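Local coordinates for protein cysteine desulfurase (Thermococcus onnurineus, PDB 5B89) that probably catalyses the pyridoxal-phosphate-dependent removal of sulfur from L-cysteine, passing it to a sulfur carrier and releasing L-alanine, at residues H182-E194 with Q213-H226. Sequence-based numbering, arbitrary orientation.
Sequences HVSNALGVIHEVE and QSAGHMEVNVKKLH. With PLP (pyridoxal-5'-phosphate), chain G; ALA (alanine), chain H.
The two backbones come together at both ends, Val183 CA lying 5.6 Å from Gln213 CA and Glu194 CA 4.5 Å from Leu225 CA, while a band of side chains fills the interval. His182 is the hub: with CG anti to its backbone N (chi1 -167°), the ring swings over to Ser214, and its ND1 donates a weak, bent bond to Ser214 OG (2.8 Å, N-H...O 116°). Glu219 O sits at the ring edge, in plane, whereas Met218 SD approaches the ring obliquely, 4.4 Å from its centroid. Bent at chi3, Met218 turns its CE to within 3.8 Å of Val183 CG2 and meets Ile190 CD1 tip to tip. Residues 182-192 and 213-226 are loops following the neighbouring parallel strands 177-181 and 206-210, the first leading into helix 193-203; in this fold-type I enzyme of the class-V aminotransferase family, such loops carry Asn185 and Gln213 to cofactor and alanine. Here Gln213 CB packs crosswise on Val183 CB, and Gln213 NE2 points to pyridoxal phosphate O3, a contact of doubtful length because O3 sits too close to a neighbouring atom in the model. Asn185 ND2 donates to O of the bound alanine at 2.7 Å (N-H...O 160°) and also bonds His375 O. At the far end Leu225 CD2 touches both Val193 CG1 (3.8 Å) and Glu194 CG (3.7 Å), and a water donates to both Glu194 OE2 and Lys224 O.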
# COMPACT_ATOMS: atom_id res chain seq x y z
N HIS B 182 7.37 19.15 8.08
CA HIS B 182 7.92 19.35 9.38
C HIS B 182 9.43 19.48 9.34
O HIS B 182 10.05 20.37 9.99
CB HIS B 182 7.47 18.22 10.30
CG HIS B 182 7.68 18.39 11.72
ND1 HIS B 182 7.16 17.49 12.65
CD2 HIS B 182 8.35 19.31 12.46
CE1 HIS B 182 7.47 17.86 13.86
NE2 HIS B 182 8.20 18.96 13.77
N VAL B 183 10.08 18.56 8.66
CA VAL B 183 11.54 18.52 8.42
C VAL B 183 11.80 18.30 6.98
O VAL B 183 11.23 17.47 6.33
CB VAL B 183 12.12 17.31 9.22
CG1 VAL B 183 13.66 17.11 8.95
CG2 VAL B 183 11.87 17.46 10.71
N SER B 184 12.77 19.07 6.41
CA SER B 184 13.26 18.90 5.10
C SER B 184 14.17 17.67 4.93
O SER B 184 15.14 17.60 5.67
CB SER B 184 14.06 20.12 4.70
OG SER B 184 14.71 19.88 3.44
N ASN B 185 13.87 16.80 3.97
CA ASN B 185 14.69 15.63 3.71
C ASN B 185 16.00 15.96 3.03
O ASN B 185 16.81 15.10 2.89
CB ASN B 185 13.88 14.65 2.86
CG ASN B 185 13.59 15.19 1.47
OD1 ASN B 185 13.04 16.32 1.32
ND2 ASN B 185 13.94 14.42 0.46
N ALA B 186 16.15 17.15 2.46
CA ALA B 186 17.38 17.53 1.78
C ALA B 186 18.23 18.39 2.62
O ALA B 186 19.48 18.23 2.59
CB ALA B 186 17.05 18.27 0.49
N LEU B 187 17.67 19.39 3.29
CA LEU B 187 18.37 20.28 4.15
C LEU B 187 18.44 19.98 5.63
O LEU B 187 19.35 20.41 6.33
CB LEU B 187 17.77 21.72 4.09
CG LEU B 187 17.77 22.30 2.70
CD1 LEU B 187 16.94 23.58 2.63
CD2 LEU B 187 19.23 22.67 2.34
N GLY B 188 17.50 19.17 6.15
CA GLY B 188 17.42 18.92 7.56
C GLY B 188 16.88 20.01 8.46
O GLY B 188 16.80 19.88 9.65
N VAL B 189 16.37 21.06 7.82
CA VAL B 189 15.71 22.08 8.61
C VAL B 189 14.44 21.57 9.34
O VAL B 189 13.65 20.86 8.66
CB VAL B 189 15.35 23.37 7.80
CG1 VAL B 189 14.62 23.10 6.52
CG2 VAL B 189 14.72 24.40 8.69
N ILE B 190 14.34 21.91 10.60
CA ILE B 190 13.10 21.70 11.37
C ILE B 190 12.32 22.97 11.31
O ILE B 190 12.71 23.91 11.98
CB ILE B 190 13.36 21.24 12.82
CG1 ILE B 190 14.38 20.01 12.88
CG2 ILE B 190 12.02 20.86 13.52
CD1 ILE B 190 14.81 19.70 14.24
N HIS B 191 11.20 23.00 10.62
CA HIS B 191 10.39 24.21 10.61
C HIS B 191 9.59 24.42 11.87
O HIS B 191 9.36 23.53 12.62
CB HIS B 191 9.47 24.16 9.41
CG HIS B 191 10.18 24.22 8.11
ND1 HIS B 191 10.01 23.30 7.11
CD2 HIS B 191 11.11 25.08 7.66
CE1 HIS B 191 10.76 23.61 6.09
NE2 HIS B 191 11.44 24.69 6.40
N GLU B 192 9.19 25.67 12.09
CA GLU B 192 8.40 26.05 13.25
C GLU B 192 6.96 25.70 12.99
O GLU B 192 6.13 26.53 12.88
CB GLU B 192 8.57 27.55 13.51
CG GLU B 192 10.04 27.94 13.61
CD GLU B 192 10.71 28.31 12.25
OE1 GLU B 192 10.27 27.95 11.15
OE2 GLU B 192 11.75 28.97 12.34
N VAL B 193 6.71 24.41 12.91
CA VAL B 193 5.39 23.94 12.58
C VAL B 193 4.28 24.36 13.56
O VAL B 193 3.19 24.63 13.14
CB VAL B 193 5.38 22.43 12.30
CG1 VAL B 193 3.98 21.97 11.99
CG2 VAL B 193 6.23 22.11 11.11
N GLU B 194 4.58 24.40 14.82
CA GLU B 194 3.58 24.81 15.76
C GLU B 194 3.14 26.23 15.48
O GLU B 194 2.00 26.53 15.49
CB GLU B 194 4.09 24.66 17.17
CG GLU B 194 4.46 23.25 17.55
CD GLU B 194 5.13 23.23 18.89
OE1 GLU B 194 6.20 22.65 18.98
OE2 GLU B 194 4.59 23.87 19.82
N GLN B 213 9.60 12.98 7.63
CA GLN B 213 10.98 12.99 8.18
C GLN B 213 11.06 13.29 9.62
O GLN B 213 12.16 13.15 10.24
CB GLN B 213 11.85 13.92 7.43
CG GLN B 213 12.16 13.47 6.13
CD GLN B 213 12.81 12.04 6.10
OE1 GLN B 213 13.47 11.48 7.08
NE2 GLN B 213 12.60 11.43 4.93
N SER B 214 9.97 13.65 10.24
CA SER B 214 9.91 13.87 11.65
C SER B 214 9.44 12.64 12.51
O SER B 214 9.94 12.39 13.62
CB SER B 214 9.08 15.04 12.05
OG SER B 214 7.78 14.96 11.54
N ALA B 215 8.45 11.88 12.02
CA ALA B 215 7.92 10.81 12.80
C ALA B 215 9.01 9.79 13.19
O ALA B 215 9.80 9.34 12.30
CB ALA B 215 6.85 10.12 12.00
N GLY B 216 9.04 9.45 14.47
CA GLY B 216 10.09 8.54 14.97
C GLY B 216 11.41 9.15 15.29
O GLY B 216 12.31 8.45 15.87
N HIS B 217 11.64 10.40 14.93
CA HIS B 217 12.90 11.10 15.20
C HIS B 217 12.71 12.20 16.22
O HIS B 217 13.73 12.67 16.79
CB HIS B 217 13.45 11.73 13.93
CG HIS B 217 13.91 10.74 12.91
ND1 HIS B 217 15.10 10.02 13.03
CD2 HIS B 217 13.40 10.42 11.73
CE1 HIS B 217 15.23 9.27 11.98
NE2 HIS B 217 14.22 9.47 11.18
N MET B 218 11.49 12.67 16.42
CA MET B 218 11.17 13.76 17.40
C MET B 218 9.68 13.67 17.65
O MET B 218 8.94 12.96 16.94
CB MET B 218 11.59 15.10 16.77
CG MET B 218 10.87 15.38 15.47
SD MET B 218 11.54 16.86 14.60
CE MET B 218 13.08 16.08 14.07
N GLU B 219 9.17 14.50 18.55
CA GLU B 219 7.78 14.48 18.86
C GLU B 219 6.94 14.96 17.72
O GLU B 219 7.22 16.03 17.12
CB GLU B 219 7.51 15.39 20.07
CG GLU B 219 6.04 15.39 20.45
CD GLU B 219 5.73 16.20 21.73
OE1 GLU B 219 6.57 16.99 22.19
OE2 GLU B 219 4.61 16.05 22.26
N VAL B 220 5.91 14.16 17.40
CA VAL B 220 4.94 14.51 16.42
C VAL B 220 3.57 14.41 17.04
O VAL B 220 3.17 13.30 17.36
CB VAL B 220 5.02 13.67 15.11
CG1 VAL B 220 3.84 13.98 14.20
CG2 VAL B 220 6.33 13.99 14.44
N ASN B 221 2.88 15.54 17.32
CA ASN B 221 1.65 15.48 18.07
C ASN B 221 0.66 16.39 17.35
O ASN B 221 0.91 17.61 17.18
CB ASN B 221 1.86 15.99 19.47
CG ASN B 221 0.61 15.95 20.30
OD1 ASN B 221 -0.26 16.73 20.10
ND2 ASN B 221 0.46 14.90 21.11
N VAL B 222 -0.48 15.85 16.92
CA VAL B 222 -1.39 16.56 16.11
C VAL B 222 -2.00 17.83 16.79
O VAL B 222 -2.35 18.79 16.11
CB VAL B 222 -2.49 15.71 15.47
CG1 VAL B 222 -1.85 14.66 14.51
CG2 VAL B 222 -3.36 15.08 16.53
N LYS B 223 -2.24 17.70 18.06
CA LYS B 223 -2.80 18.85 18.89
C LYS B 223 -1.77 20.02 18.97
O LYS B 223 -2.11 21.19 18.61
CB LYS B 223 -3.14 18.34 20.28
CG LYS B 223 -4.16 17.17 20.33
CD LYS B 223 -4.43 16.48 21.70
CE LYS B 223 -3.84 15.04 21.85
NZ LYS B 223 -2.62 14.91 22.78
N LYS B 224 -0.54 19.70 19.29
CA LYS B 224 0.53 20.65 19.42
C LYS B 224 0.82 21.31 18.11
O LYS B 224 1.11 22.50 18.06
CB LYS B 224 1.80 20.07 19.95
CG LYS B 224 1.64 19.53 21.32
CD LYS B 224 2.93 19.18 21.97
CE LYS B 224 2.57 18.51 23.29
NZ LYS B 224 3.86 18.15 23.93
N LEU B 225 0.71 20.59 16.99
CA LEU B 225 1.01 21.11 15.69
C LEU B 225 -0.17 21.82 15.03
O LEU B 225 -0.06 22.35 13.94
CB LEU B 225 1.47 19.96 14.79
CG LEU B 225 2.80 19.34 15.18
CD1 LEU B 225 3.08 18.19 14.18
CD2 LEU B 225 4.02 20.29 15.35
N HIS B 226 -1.34 21.71 15.67
CA HIS B 226 -2.58 22.24 15.08
C HIS B 226 -2.92 21.70 13.73
O HIS B 226 -3.50 22.29 12.86
CB HIS B 226 -2.60 23.79 15.00
CG HIS B 226 -2.19 24.47 16.27
ND1 HIS B 226 -0.93 24.99 16.54
CD2 HIS B 226 -2.91 24.57 17.40
CE1 HIS B 226 -0.94 25.46 17.79
NE2 HIS B 226 -2.13 25.23 18.32
N1 PLP G . 8.12 13.93 2.39
C2 PLP G . 9.32 13.98 3.04
C2A PLP G . 9.74 15.20 3.82
C3 PLP G . 10.15 12.85 2.90
O3 PLP G . 11.35 12.84 3.53
C4 PLP G . 9.70 11.71 2.20
C4A PLP G . 10.71 10.50 2.03
C5 PLP G . 8.40 11.74 1.63
C6 PLP G . 7.61 12.86 1.71
C5A PLP G . 7.93 10.53 0.83
O4P PLP G . 7.77 9.39 1.73
P PLP G . 7.38 8.09 0.99
O1P PLP G . 7.36 7.10 2.05
O2P PLP G . 8.50 7.85 -0.02
O3P PLP G . 6.11 8.32 0.30
N ALA H . 12.04 11.04 1.51
CA ALA H . 13.16 10.04 1.16
C ALA H . 14.44 10.59 0.47
O ALA H . 14.64 11.82 0.60
CB ALA H . 12.74 8.81 0.33
OXT ALA H . 15.35 9.89 -0.11
O HOH W 1 1.67 24.21 20.11